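Local coordinates for protein iron Super-Oxide Dismutase (Plasmodium knowlesi, PDB 2AWP) that probably converts superoxide radicals into hydrogen peroxide and molecular oxygen at an iron centre, protecting the cell from their toxicity, at residues 1-9 against 36-44; 79-90 against 179-189. All coordinates share one frame; numbering follows the deposited sequence.

Contact 1. Residues 1-9 against 36-44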
ATOM      1  N   MET A   1       5.751 -27.136  10.051  1.00 34.33           N
ATOM      2  CA  MET A   1       5.857 -26.033   9.054  1.00 33.39           C
ATOM      3  C   MET A   1       7.229 -25.400   9.167  1.00 32.50           C
ATOM      4  O   MET A   1       7.527 -24.708  10.141  1.00 33.22           O
ATOM      5  CB  MET A   1       4.767 -24.988   9.280  1.00 35.12           C
ATOM      6  CG  MET A   1       3.336 -25.504   9.058  1.00 37.06           C
ATOM      7  SD  MET A   1       2.953 -25.754   7.305  1.00 44.25           S
ATOM      8  CE  MET A   1       1.456 -26.749   7.436  1.00 40.95           C
ATOM      9  N   ALA A   2       8.065 -25.662   8.169  1.00 30.35           N
ATOM     10  CA  ALA A   2       9.412 -25.125   8.091  1.00 28.47           C
ATOM     11  C   ALA A   2       9.600 -23.687   8.640  1.00 26.70           C
ATOM     12  O   ALA A   2      10.562 -23.445   9.379  1.00 27.85           O
ATOM     13  CB  ALA A   2       9.932 -25.233   6.668  1.00 28.76           C
ATOM     14  N   ILE A   3       8.728 -22.739   8.278  1.00 23.43           N
ATOM     15  CA  ILE A   3       8.888 -21.344   8.776  1.00 20.56           C
ATOM     16  C   ILE A   3       7.914 -21.078   9.935  1.00 18.08           C
ATOM     17  O   ILE A   3       6.707 -21.290   9.810  1.00 16.12           O
ATOM     18  CB  ILE A   3       8.742 -20.254   7.650  1.00 20.43           C
ATOM     19  CG1 ILE A   3       9.608 -20.572   6.416  1.00 20.59           C
ATOM     20  CG2 ILE A   3       9.042 -18.825   8.188  1.00 21.77           C
ATOM     21  CD1 ILE A   3      11.099 -20.429   6.623  1.00 22.03           C
ATOM     22  N   ILE A   4       8.459 -20.629  11.060  1.00 16.58           N
ATOM     23  CA  ILE A   4       7.660 -20.315  12.243  1.00 15.90           C
ATOM     24  C   ILE A   4       7.633 -18.822  12.509  1.00 14.54           C
ATOM     25  O   ILE A   4       8.681 -18.173  12.487  1.00 15.59           O
ATOM     26  CB  ILE A   4       8.198 -21.045  13.518  1.00 16.21           C
ATOM     27  CG1 ILE A   4       8.122 -22.579  13.324  1.00 17.22           C
ATOM     28  CG2 ILE A   4       7.418 -20.607  14.780  1.00 16.31           C
ATOM     29  CD1 ILE A   4       8.962 -23.419  14.341  1.00 15.63           C
ATOM     30  N   LEU A   5       6.441 -18.286  12.778  1.00 13.96           N
ATOM     31  CA  LEU A   5       6.266 -16.887  13.224  1.00 12.71           C
ATOM     32  C   LEU A   5       6.996 -16.611  14.562  1.00 13.12           C
ATOM     33  O   LEU A   5       6.626 -17.156  15.597  1.00 12.57           O
ATOM     34  CB  LEU A   5       4.767 -16.548  13.360  1.00 12.15           C
ATOM     35  CG  LEU A   5       4.432 -15.093  13.743  1.00 12.31           C
ATOM     36  CD1 LEU A   5       4.870 -14.107  12.638  1.00  8.02           C
ATOM     37  CD2 LEU A   5       2.917 -14.891  14.116  1.00 12.38           C
ATOM     38  N   PRO A   6       8.043 -15.765  14.546  1.00 13.32           N
ATOM     39  CA  PRO A   6       8.679 -15.461  15.818  1.00 13.25           C
ATOM     40  C   PRO A   6       7.771 -14.683  16.723  1.00 13.89           C
ATOM     41  O   PRO A   6       7.015 -13.824  16.262  1.00 13.64           O
ATOM     42  CB  PRO A   6       9.896 -14.613  15.421  1.00 13.28           C
ATOM     43  CG  PRO A   6      10.166 -14.999  14.023  1.00 13.26           C
ATOM     44  CD  PRO A   6       8.770 -15.142  13.425  1.00 13.13           C
ATOM     45  N   LYS A   7       7.839 -14.996  18.011  1.00 14.27           N
ATOM     46  CA  LYS A   7       7.082 -14.264  19.027  1.00 15.49           C
ATOM     47  C   LYS A   7       7.485 -12.795  19.106  1.00 15.29           C
ATOM     48  O   LYS A   7       8.656 -12.434  18.905  1.00 15.17           O
ATOM     49  CB  LYS A   7       7.279 -14.924  20.408  1.00 16.02           C
ATOM     50  CG  LYS A   7       6.611 -16.287  20.559  1.00 20.05           C
ATOM     51  CD  LYS A   7       5.101 -16.113  20.587  1.00 25.44           C
ATOM     52  CE  LYS A   7       4.379 -17.392  20.975  1.00 31.04           C
ATOM     53  NZ  LYS A   7       3.040 -17.095  21.588  1.00 32.69           N
ATOM     54  N   LEU A   8       6.498 -11.959  19.407  1.00 15.66           N
ATOM     55  CA  LEU A   8       6.742 -10.615  19.940  1.00 15.40           C
ATOM     56  C   LEU A   8       7.466 -10.706  21.279  1.00 15.68           C
ATOM     57  O   LEU A   8       7.199 -11.604  22.082  1.00 14.84           O
ATOM     58  CB  LEU A   8       5.424  -9.864  20.143  1.00 14.74           C
ATOM     59  CG  LEU A   8       4.481  -9.552  18.970  1.00 15.66           C
ATOM     60  CD1 LEU A   8       3.272  -8.834  19.482  1.00 13.04           C
ATOM     61  CD2 LEU A   8       5.123  -8.703  17.863  1.00 12.81           C
ATOM     62  N   LYS A   9       8.336  -9.731  21.544  1.00 15.07           N
ATOM     63  CA  LYS A   9       9.111  -9.718  22.773  1.00 15.03           C
ATOM     64  C   LYS A   9       8.405  -9.001  23.923  1.00 15.01           C
ATOM     65  O   LYS A   9       9.021  -8.687  24.952  1.00 15.83           O
ATOM     66  CB  LYS A   9      10.485  -9.099  22.474  1.00 14.42           C
ATOM     67  CG  LYS A   9      11.301 -10.014  21.518  1.00 15.95           C
ATOM     68  CD  LYS A   9      12.608  -9.372  21.086  1.00 19.02           C
ATOM     69  CE  LYS A   9      13.531 -10.449  20.527  1.00 21.74           C
ATOM     70  NZ  LYS A   9      13.006 -10.969  19.247  1.00 26.03           N
ATOM     71  N   VAL A  36       3.653 -15.750   6.925  1.00 10.58           N
ATOM     72  CA  VAL A  36       4.211 -17.058   7.309  1.00 10.88           C
ATOM     73  C   VAL A  36       3.390 -18.226   6.719  1.00 11.27           C
ATOM     74  O   VAL A  36       3.959 -19.086   6.054  1.00 11.38           O
ATOM     75  CB  VAL A  36       4.370 -17.206   8.840  1.00 11.52           C
ATOM     76  CG1 VAL A  36       4.803 -18.619   9.239  1.00 10.74           C
ATOM     77  CG2 VAL A  36       5.384 -16.200   9.392  1.00  9.59           C
ATOM     78  N   ASN A  37       2.073 -18.241   6.942  1.00 11.42           N
ATOM     79  CA  ASN A  37       1.218 -19.309   6.445  1.00 12.83           C
ATOM     80  C   ASN A  37       1.293 -19.363   4.934  1.00 13.60           C
ATOM     81  O   ASN A  37       1.421 -20.451   4.349  1.00 13.87           O
ATOM     82  CB  ASN A  37      -0.237 -19.155   6.955  1.00 13.14           C
ATOM     83  CG  ASN A  37      -0.301 -19.104   8.478  1.00 13.87           C
ATOM     84  OD1 ASN A  37       0.613 -19.597   9.143  1.00 16.90           O
ATOM     85  ND2 ASN A  37      -1.342 -18.481   9.040  1.00 12.22           N
ATOM     86  N   LYS A  38       1.316 -18.191   4.304  1.00 13.32           N
ATOM     87  CA  LYS A  38       1.348 -18.157   2.859  1.00 14.15           C
ATOM     88  C   LYS A  38       2.676 -18.673   2.310  1.00 13.83           C
ATOM     89  O   LYS A  38       2.690 -19.464   1.367  1.00 13.91           O
ATOM     90  CB  LYS A  38       0.997 -16.764   2.323  1.00 14.35           C
ATOM     91  CG  LYS A  38       1.076 -16.674   0.792  1.00 18.00           C
ATOM     92  CD  LYS A  38      -0.284 -16.464   0.159  1.00 26.00           C
ATOM     93  CE  LYS A  38      -1.011 -17.788  -0.140  1.00 30.18           C
ATOM     94  NZ  LYS A  38      -0.594 -18.410  -1.451  1.00 34.71           N
ATOM     95  N   LEU A  39       3.791 -18.221   2.881  1.00 13.16           N
ATOM     96  CA  LEU A  39       5.099 -18.689   2.428  1.00 12.96           C
ATOM     97  C   LEU A  39       5.250 -20.197   2.524  1.00 12.71           C
ATOM     98  O   LEU A  39       5.736 -20.830   1.582  1.00 11.92           O
ATOM     99  CB  LEU A  39       6.243 -18.031   3.204  1.00 12.24           C
ATOM    100  CG  LEU A  39       7.648 -18.378   2.689  1.00 11.92           C
ATOM    101  CD1 LEU A  39       7.915 -17.761   1.310  1.00 11.41           C
ATOM    102  CD2 LEU A  39       8.688 -17.942   3.714  1.00 11.35           C
ATOM    103  N   ASN A  40       4.846 -20.764   3.661  1.00 12.91           N
ATOM    104  CA  ASN A  40       4.931 -22.223   3.857  1.00 14.64           C
ATOM    105  C   ASN A  40       4.186 -22.993   2.766  1.00 14.97           C
ATOM    106  O   ASN A  40       4.671 -24.009   2.291  1.00 15.94           O
ATOM    107  CB  ASN A  40       4.464 -22.617   5.283  1.00 14.37           C
ATOM    108  CG  ASN A  40       5.534 -22.361   6.324  1.00 14.28           C
ATOM    109  OD1 ASN A  40       6.704 -22.698   6.116  1.00 13.35           O
ATOM    110  ND2 ASN A  40       5.154 -21.754   7.435  1.00 10.60           N
ATOM    111  N   GLY A  41       3.033 -22.479   2.348  1.00 16.22           N
ATOM    112  CA  GLY A  41       2.278 -23.049   1.225  1.00 17.37           C
ATOM    113  C   GLY A  41       3.037 -22.955  -0.090  1.00 18.43           C
ATOM    114  O   GLY A  41       3.107 -23.910  -0.855  1.00 18.42           O
ATOM    115  N   LEU A  42       3.651 -21.809  -0.325  1.00 18.46           N
ATOM    116  CA  LEU A  42       4.345 -21.547  -1.570  1.00 18.54           C
ATOM    117  C   LEU A  42       5.651 -22.314  -1.766  1.00 18.72           C
ATOM    118  O   LEU A  42       6.016 -22.630  -2.919  1.00 18.03           O
ATOM    119  CB  LEU A  42       4.654 -20.053  -1.665  1.00 18.41           C
ATOM    120  CG  LEU A  42       3.491 -19.102  -1.896  1.00 20.93           C
ATOM    121  CD1 LEU A  42       4.027 -17.678  -1.903  1.00 21.77           C
ATOM    122  CD2 LEU A  42       2.740 -19.434  -3.184  1.00 20.26           C
ATOM    123  N   ILE A  43       6.361 -22.593  -0.669  1.00 18.36           N
ATOM    124  CA  ILE A  43       7.709 -23.193  -0.773  1.00 19.79           C
ATOM    125  C   ILE A  43       7.729 -24.726  -0.864  1.00 21.59           C
ATOM    126  O   ILE A  43       8.734 -25.321  -1.261  1.00 21.41           O
ATOM    127  CB  ILE A  43       8.721 -22.641   0.270  1.00 19.44           C
ATOM    128  CG1 ILE A  43       8.376 -23.090   1.700  1.00 18.37           C
ATOM    129  CG2 ILE A  43       8.866 -21.117   0.087  1.00 17.55           C
ATOM    130  CD1 ILE A  43       9.302 -22.535   2.798  1.00 18.36           C
ATOM    131  N   LYS A  44       6.604 -25.341  -0.535  1.00 24.12           N
ATOM    132  CA  LYS A  44       6.390 -26.773  -0.778  1.00 26.77           C
ATOM    133  C   LYS A  44       6.703 -27.125  -2.258  1.00 27.59           C
ATOM    134  O   LYS A  44       6.276 -26.415  -3.188  1.00 27.99           O
ATOM    135  CB  LYS A  44       4.964 -27.149  -0.333  1.00 27.10           C
ATOM    136  CG  LYS A  44       4.365 -28.415  -0.949  1.00 31.81           C
ATOM    137  CD  LYS A  44       4.500 -29.681  -0.089  1.00 37.00           C
ATOM    138  CE  LYS A  44       3.230 -29.946   0.729  1.00 41.09           C
ATOM    139  NZ  LYS A  44       3.270 -31.231   1.509  1.00 42.51           N
TER
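Asn40 clamps the backbone of Ile3 through both ends of its side-chain amide. Its OD1 accepts from Ile3 N at 3.0 Å, the donor lying in the carbonyl plane on a lone pair, while its ND2 donates to Ile3 O at 2.9 Å (N-H...O angle 164°). Ile3 O lies only 6° out of the Asn40 amide plane, so the two bonds together fix the rotation of the amide. Asn40 CG stands anti to its own carbonyl carbon (chi1 -79°), which turns the group toward the N-terminal segment. Ile3 adds the apolar half: its CG1 branch meets Leu39 CD2 at 3.9 Å and Ile43 CD1 at 4.1 Å. One turn before Asn40, Val36 sends CG1 against Ile3 O (3.3 Å), while its CG2 meets Leu5 CD1 at 3.9 Å, the two side chains crossing at about a right angle. Met1 lays CB 3.7 Å from Asn40 ND2. From Ile3 on the segment is extended and runs back along helix 21-43, the first long helix of the alpha-hairpin domain of iron/manganese superoxide dismutases, with Leu5 reaching Tyr28, His32 and Ala33 earlier in it. Leu39 reaches Ile71 of helix 62-79 and Leu53 of helix 53-59, and Ile43 touches Ile56 of helix 53-59.

Contact 2. Residues 79-90 against 179-189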
ATOM      1  N   ASP A  79      10.818  -6.009  16.652  1.00 10.75           N
ATOM      2  CA  ASP A  79      12.061  -5.928  17.434  1.00 10.83           C
ATOM      3  C   ASP A  79      12.671  -4.533  17.496  1.00 10.81           C
ATOM      4  O   ASP A  79      13.413  -4.204  18.450  1.00  8.94           O
ATOM      5  CB  ASP A  79      13.082  -6.957  16.934  1.00 10.69           C
ATOM      6  CG  ASP A  79      12.582  -8.371  17.075  1.00 13.84           C
ATOM      7  OD1 ASP A  79      11.466  -8.560  17.632  1.00 13.45           O
ATOM      8  OD2 ASP A  79      13.299  -9.294  16.610  1.00 17.03           O
ATOM      9  N   SER A  80      12.329  -3.705  16.504  1.00 10.05           N
ATOM     10  CA  SER A  80      12.731  -2.287  16.478  1.00 10.84           C
ATOM     11  C   SER A  80      11.955  -1.402  17.447  1.00 10.74           C
ATOM     12  O   SER A  80      12.231  -0.195  17.551  1.00 11.50           O
ATOM     13  CB  SER A  80      12.564  -1.696  15.061  1.00 10.68           C
ATOM     14  OG  SER A  80      13.538  -2.218  14.172  1.00 12.13           O
ATOM     15  N   MET A  81      10.974  -1.986  18.136  1.00 10.78           N
ATOM     16  CA  MET A  81      10.138  -1.261  19.089  1.00 10.32           C
ATOM     17  C   MET A  81      10.097  -1.975  20.422  1.00 10.73           C
ATOM     18  O   MET A  81      10.579  -3.082  20.532  1.00 12.09           O
ATOM     19  CB  MET A  81       8.696  -1.152  18.566  1.00 10.54           C
ATOM     20  CG  MET A  81       8.594  -0.288  17.343  1.00  8.97           C
ATOM     21  SD  MET A  81       6.908  -0.127  16.774  1.00  9.84           S
ATOM     22  CE  MET A  81       6.546  -1.803  16.231  1.00  9.99           C
ATOM     23  N   GLY A  82       9.470  -1.356  21.418  1.00 11.59           N
ATOM     24  CA  GLY A  82       9.282  -2.005  22.707  1.00 13.24           C
ATOM     25  C   GLY A  82       8.682  -1.109  23.758  1.00 13.68           C
ATOM     26  O   GLY A  82       8.663   0.121  23.598  1.00 13.58           O
ATOM     27  N   PRO A  83       8.199  -1.715  24.861  1.00 14.62           N
ATOM     28  CA  PRO A  83       7.766  -0.887  25.978  1.00 15.73           C
ATOM     29  C   PRO A  83       9.020  -0.360  26.703  1.00 16.35           C
ATOM     30  O   PRO A  83      10.089  -0.950  26.594  1.00 16.93           O
ATOM     31  CB  PRO A  83       6.956  -1.861  26.863  1.00 14.59           C
ATOM     32  CG  PRO A  83       7.597  -3.202  26.598  1.00 15.85           C
ATOM     33  CD  PRO A  83       8.045  -3.162  25.141  1.00 14.94           C
ATOM     34  N   ASN A  84       8.901   0.766  27.386  1.00 17.81           N
ATOM     35  CA  ASN A  84      10.032   1.309  28.133  1.00 19.17           C
ATOM     36  C   ASN A  84      11.225   1.681  27.217  1.00 18.51           C
ATOM     37  O   ASN A  84      12.379   1.562  27.611  1.00 18.23           O
ATOM     38  CB  ASN A  84      10.479   0.291  29.197  1.00 20.29           C
ATOM     39  CG  ASN A  84       9.296  -0.394  29.907  1.00 24.82           C
ATOM     40  OD1 ASN A  84       9.249  -1.638  30.032  1.00 29.05           O
ATOM     41  ND2 ASN A  84       8.327   0.409  30.348  1.00 28.05           N
ATOM     42  N   CYS A  85      10.928   2.083  25.983  1.00 17.56           N
ATOM     43  CA  CYS A  85      11.957   2.408  24.995  1.00 17.24           C
ATOM     44  C   CYS A  85      11.719   3.838  24.533  1.00 16.76           C
ATOM     45  O   CYS A  85      11.209   4.653  25.296  1.00 16.81           O
ATOM     46  CB  CYS A  85      11.911   1.434  23.801  1.00 16.29           C
ATOM     47  SG  CYS A  85      12.485  -0.241  24.135  1.00 17.56           S
ATOM     48  N   GLY A  86      12.044   4.139  23.278  1.00 16.32           N
ATOM     49  CA  GLY A  86      11.910   5.505  22.774  1.00 14.89           C
ATOM     50  C   GLY A  86      12.950   6.438  23.390  1.00 14.86           C
ATOM     51  O   GLY A  86      14.013   5.994  23.906  1.00 13.15           O
ATOM     52  N   GLY A  87      12.637   7.733  23.356  1.00 14.44           N
ATOM     53  CA  GLY A  87      13.552   8.748  23.889  1.00 14.74           C
ATOM     54  C   GLY A  87      14.826   8.882  23.057  1.00 14.57           C
ATOM     55  O   GLY A  87      14.834   8.596  21.837  1.00 13.88           O
ATOM     56  N   GLU A  88      15.890   9.341  23.714  1.00 13.78           N
ATOM     57  CA  GLU A  88      17.171   9.606  23.070  1.00 14.41           C
ATOM     58  C   GLU A  88      17.885   8.294  22.869  1.00 14.46           C
ATOM     59  O   GLU A  88      17.785   7.400  23.736  1.00 14.08           O
ATOM     60  CB  GLU A  88      18.072  10.452  23.989  1.00 15.31           C
ATOM     61  CG  GLU A  88      17.660  11.888  24.133  1.00 19.28           C
ATOM     62  CD  GLU A  88      17.830  12.685  22.863  1.00 23.26           C
ATOM     63  OE1 GLU A  88      18.900  12.602  22.200  1.00 26.50           O
ATOM     64  OE2 GLU A  88      16.882  13.406  22.536  1.00 25.68           O
ATOM     65  N   PRO A  89      18.658   8.171  21.776  1.00 14.40           N
ATOM     66  CA  PRO A  89      19.472   6.950  21.685  1.00 14.88           C
ATOM     67  C   PRO A  89      20.485   6.871  22.830  1.00 15.10           C
ATOM     68  O   PRO A  89      20.779   7.880  23.460  1.00 14.32           O
ATOM     69  CB  PRO A  89      20.193   7.087  20.325  1.00 14.98           C
ATOM     70  CG  PRO A  89      20.039   8.451  19.912  1.00 14.76           C
ATOM     71  CD  PRO A  89      18.844   9.052  20.614  1.00 15.54           C
ATOM     72  N   HIS A  90      21.018   5.679  23.087  1.00 15.55           N
ATOM     73  CA  HIS A  90      22.014   5.509  24.130  1.00 15.42           C
ATOM     74  C   HIS A  90      22.933   4.377  23.692  1.00 16.38           C
ATOM     75  O   HIS A  90      22.564   3.588  22.811  1.00 15.95           O
ATOM     76  CB  HIS A  90      21.337   5.190  25.471  1.00 15.80           C
ATOM     77  CG  HIS A  90      20.304   4.113  25.388  1.00 14.02           C
ATOM     78  ND1 HIS A  90      20.612   2.775  25.501  1.00 14.58           N
ATOM     79  CD2 HIS A  90      18.962   4.176  25.205  1.00 16.03           C
ATOM     80  CE1 HIS A  90      19.509   2.058  25.375  1.00 14.77           C
ATOM     81  NE2 HIS A  90      18.492   2.884  25.195  1.00 14.97           N
ATOM     82  N   TRP A 179       5.583   6.881  17.010  1.00 12.45           N
ATOM     83  CA  TRP A 179       6.542   5.789  16.856  1.00 11.51           C
ATOM     84  C   TRP A 179       7.880   6.093  17.559  1.00 11.76           C
ATOM     85  O   TRP A 179       8.525   5.172  18.073  1.00 10.50           O
ATOM     86  CB  TRP A 179       6.760   5.521  15.372  1.00 11.50           C
ATOM     87  CG  TRP A 179       7.727   4.397  15.103  1.00 12.25           C
ATOM     88  CD1 TRP A 179       7.437   3.055  15.062  1.00 13.19           C
ATOM     89  CD2 TRP A 179       9.128   4.518  14.832  1.00 13.44           C
ATOM     90  NE1 TRP A 179       8.577   2.334  14.779  1.00 12.52           N
ATOM     91  CE2 TRP A 179       9.628   3.208  14.627  1.00 13.44           C
ATOM     92  CE3 TRP A 179      10.014   5.610  14.738  1.00 12.81           C
ATOM     93  CZ2 TRP A 179      10.974   2.954  14.333  1.00 13.04           C
ATOM     94  CZ3 TRP A 179      11.349   5.351  14.442  1.00 12.65           C
ATOM     95  CH2 TRP A 179      11.818   4.027  14.261  1.00 11.54           C
ATOM     96  N   TRP A 180       8.270   7.380  17.591  1.00 11.56           N
ATOM     97  CA  TRP A 180       9.456   7.830  18.334  1.00 12.68           C
ATOM     98  C   TRP A 180       9.424   7.461  19.825  1.00 12.98           C
ATOM     99  O   TRP A 180      10.474   7.267  20.448  1.00 13.40           O
ATOM    100  CB  TRP A 180       9.749   9.333  18.073  1.00 12.12           C
ATOM    101  CG  TRP A 180      10.128   9.550  16.601  1.00 12.66           C
ATOM    102  CD1 TRP A 180       9.336  10.086  15.622  1.00 11.27           C
ATOM    103  CD2 TRP A 180      11.357   9.160  15.949  1.00 10.80           C
ATOM    104  NE1 TRP A 180       9.992  10.067  14.414  1.00 12.31           N
ATOM    105  CE2 TRP A 180      11.233   9.517  14.580  1.00 11.13           C
ATOM    106  CE3 TRP A 180      12.537   8.537  16.388  1.00 10.72           C
ATOM    107  CZ2 TRP A 180      12.269   9.298  13.634  1.00 11.20           C
ATOM    108  CZ3 TRP A 180      13.586   8.330  15.459  1.00 12.28           C
ATOM    109  CH2 TRP A 180      13.436   8.708  14.097  1.00 12.67           C
ATOM    110  N   ASN A 181       8.221   7.259  20.378  1.00 12.55           N
ATOM    111  CA  ASN A 181       8.075   6.795  21.771  1.00 12.90           C
ATOM    112  C   ASN A 181       8.378   5.306  21.965  1.00 12.62           C
ATOM    113  O   ASN A 181       8.459   4.836  23.095  1.00 14.03           O
ATOM    114  CB  ASN A 181       6.659   7.063  22.267  1.00 12.88           C
ATOM    115  CG  ASN A 181       6.309   8.535  22.260  1.00 14.59           C
ATOM    116  OD1 ASN A 181       6.888   9.306  23.008  1.00 17.56           O
ATOM    117  ND2 ASN A 181       5.362   8.929  21.417  1.00 15.10           N
ATOM    118  N   LEU A 182       8.533   4.580  20.868  1.00 12.49           N
ATOM    119  CA  LEU A 182       8.645   3.108  20.880  1.00 12.30           C
ATOM    120  C   LEU A 182       9.987   2.566  20.393  1.00 12.15           C
ATOM    121  O   LEU A 182      10.338   1.420  20.710  1.00 11.94           O
ATOM    122  CB  LEU A 182       7.540   2.516  19.998  1.00 12.20           C
ATOM    123  CG  LEU A 182       6.075   2.855  20.324  1.00 10.18           C
ATOM    124  CD1 LEU A 182       5.181   2.237  19.225  1.00  9.20           C
ATOM    125  CD2 LEU A 182       5.664   2.360  21.734  1.00  9.61           C
ATOM    126  N   VAL A 183      10.735   3.397  19.663  1.00 12.62           N
ATOM    127  CA  VAL A 183      12.046   3.035  19.087  1.00 12.63           C
ATOM    128  C   VAL A 183      12.958   2.342  20.084  1.00 12.91           C
ATOM    129  O   VAL A 183      13.262   2.889  21.143  1.00 12.94           O
ATOM    130  CB  VAL A 183      12.843   4.272  18.548  1.00 13.15           C
ATOM    131  CG1 VAL A 183      14.153   3.800  17.877  1.00 12.79           C
ATOM    132  CG2 VAL A 183      12.044   5.037  17.587  1.00 13.75           C
ATOM    133  N   ASN A 184      13.421   1.154  19.714  1.00 12.74           N
ATOM    134  CA  ASN A 184      14.208   0.326  20.598  1.00 12.89           C
ATOM    135  C   ASN A 184      15.686   0.458  20.266  1.00 13.13           C
ATOM    136  O   ASN A 184      16.170  -0.227  19.364  1.00 12.68           O
ATOM    137  CB  ASN A 184      13.787  -1.128  20.399  1.00 12.80           C
ATOM    138  CG  ASN A 184      14.343  -2.043  21.441  1.00 13.27           C
ATOM    139  OD1 ASN A 184      15.385  -1.773  22.042  1.00 11.25           O
ATOM    140  ND2 ASN A 184      13.659  -3.164  21.651  1.00 12.59           N
ATOM    141  N   TRP A 185      16.387   1.303  21.020  1.00 12.44           N
ATOM    142  CA  TRP A 185      17.822   1.547  20.810  1.00 12.91           C
ATOM    143  C   TRP A 185      18.673   0.352  21.201  1.00 13.42           C
ATOM    144  O   TRP A 185      19.754   0.166  20.652  1.00 13.71           O
ATOM    145  CB  TRP A 185      18.259   2.789  21.579  1.00 12.28           C
ATOM    146  CG  TRP A 185      17.479   4.011  21.174  1.00 12.56           C
ATOM    147  CD1 TRP A 185      16.598   4.743  21.960  1.00 12.11           C
ATOM    148  CD2 TRP A 185      17.476   4.631  19.892  1.00 11.87           C
ATOM    149  NE1 TRP A 185      16.081   5.797  21.238  1.00 11.06           N
ATOM    150  CE2 TRP A 185      16.605   5.755  19.969  1.00 12.69           C
ATOM    151  CE3 TRP A 185      18.143   4.362  18.676  1.00 12.65           C
ATOM    152  CZ2 TRP A 185      16.373   6.600  18.868  1.00 12.80           C
ATOM    153  CZ3 TRP A 185      17.917   5.207  17.587  1.00 11.73           C
ATOM    154  CH2 TRP A 185      17.047   6.321  17.698  1.00 12.87           C
ATOM    155  N   ASN A 186      18.183  -0.477  22.126  1.00 13.34           N
ATOM    156  CA  ASN A 186      18.901  -1.705  22.443  1.00 14.40           C
ATOM    157  C   ASN A 186      18.993  -2.600  21.209  1.00 13.63           C
ATOM    158  O   ASN A 186      20.056  -3.164  20.926  1.00 14.56           O
ATOM    159  CB  ASN A 186      18.282  -2.457  23.641  1.00 13.69           C
ATOM    160  CG  ASN A 186      18.172  -1.589  24.866  1.00 17.19           C
ATOM    161  OD1 ASN A 186      19.123  -0.906  25.232  1.00 20.58           O
ATOM    162  ND2 ASN A 186      16.992  -1.571  25.488  1.00 20.70           N
ATOM    163  N   PHE A 187      17.883  -2.741  20.481  1.00 13.08           N
ATOM    164  CA  PHE A 187      17.910  -3.474  19.202  1.00 12.38           C
ATOM    165  C   PHE A 187      18.877  -2.847  18.196  1.00 12.34           C
ATOM    166  O   PHE A 187      19.665  -3.566  17.563  1.00 12.65           O
ATOM    167  CB  PHE A 187      16.505  -3.597  18.567  1.00 11.44           C
ATOM    168  CG  PHE A 187      16.432  -4.607  17.427  1.00 11.43           C
ATOM    169  CD1 PHE A 187      16.828  -5.940  17.625  1.00  8.82           C
ATOM    170  CD2 PHE A 187      15.926  -4.226  16.164  1.00 11.84           C
ATOM    171  CE1 PHE A 187      16.733  -6.897  16.587  1.00  9.72           C
ATOM    172  CE2 PHE A 187      15.853  -5.150  15.105  1.00 10.82           C
ATOM    173  CZ  PHE A 187      16.263  -6.501  15.319  1.00  9.04           C
ATOM    174  N   ALA A 188      18.810  -1.521  18.031  1.00 11.90           N
ATOM    175  CA  ALA A 188      19.710  -0.819  17.102  1.00 11.98           C
ATOM    176  C   ALA A 188      21.194  -1.132  17.431  1.00 12.02           C
ATOM    177  O   ALA A 188      22.016  -1.328  16.530  1.00 12.55           O
ATOM    178  CB  ALA A 188      19.484   0.675  17.193  1.00 11.59           C
ATOM    179  N   ASN A 189      21.509  -1.147  18.726  1.00 11.84           N
ATOM    180  CA  ASN A 189      22.874  -1.390  19.229  1.00 12.13           C
ATOM    181  C   ASN A 189      23.340  -2.786  18.902  1.00 11.99           C
ATOM    182  O   ASN A 189      24.467  -2.993  18.486  1.00 11.84           O
ATOM    183  CB  ASN A 189      22.929  -1.150  20.734  1.00 11.72           C
ATOM    184  CG  ASN A 189      23.179   0.295  21.063  1.00 12.74           C
ATOM    185  OD1 ASN A 189      23.784   1.007  20.282  1.00 11.04           O
ATOM    186  ND2 ASN A 189      22.721   0.735  22.221  1.00 11.56           N
TER
HETATM  187  O   HOH W   1       8.423   2.736  24.614  1.00 14.04           O
HETATM  188  O   HOH W   2      12.906   8.840  19.966  1.00 12.34           O
HETATM  189  O   HOH W   3      10.235   9.443  23.334  1.00 16.79           O
HETATM  190  O   HOH W   4      15.749   1.743  24.136  1.00 14.31           O
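Trp185 is sandwiched at its indole: Pro89 CA sits over one face, 3.4 Å from the five-membered ring centroid and 3° off its normal, a CH-pi contact, and Val183 CG1 covers the opposite face. The ring's NE1 donates to Gly87 O at 3.1 Å; a water donating to both Gly87 O and Trp180 O adds a second link. Trp185 CB lies over a face of His90, whose CG sits between backbone N and carbonyl carbon (chi1 48°). The edge of that imidazole brings CE1 to 3.0 Å from Asn186 OD1, and His90 O accepts from Asn189 ND2 at 2.9 Å, while Asn189 OD1 accepts from Ile93 N of helix 92-101. Met81, bent at chi3, places SD 3.6 Å from Trp179 NE1, an oblique Met-aromatic contact. Asn184 N donates to Ser80 O (2.8 Å) and its ND2 to Met81 O, while its OD1 accepts from Phe187 N, making it the N-cap of helix 185-196. In this superoxide dismutase fold the loop joining helix 62-79 to helix 92-101 thus packs against the last helix and the turn before it. The side chains of Met81 and Trp179 lie about 7 Å from those of His27 and Asp158 respectively, probable iron ligands as in related enzymes.

How the contacts relate
Both contacts set an irregular segment against a helix or its approach, and in both asparagine side chains bond to backbone across the interface, one in contact 1 and two in contact 2. Contact 1 buries 354 Å² about 17 Å from the chain centre and is chiefly aliphatic apart from its amide clamp. Contact 2 buries 925 Å², its centre about 12 Å from the chain centre, and relies on indoles, backbone bonds and bridging waters. Both are partly buried (nine of 20 touching residues in contact 2, three of nine in contact 1), contact 1 being the more peripheral. Their centres lie 26 Å apart, yet a salt bridge from Lys9 NZ to Asp79 OD2 (3.1 Å) joins 1-9 directly to 79-90.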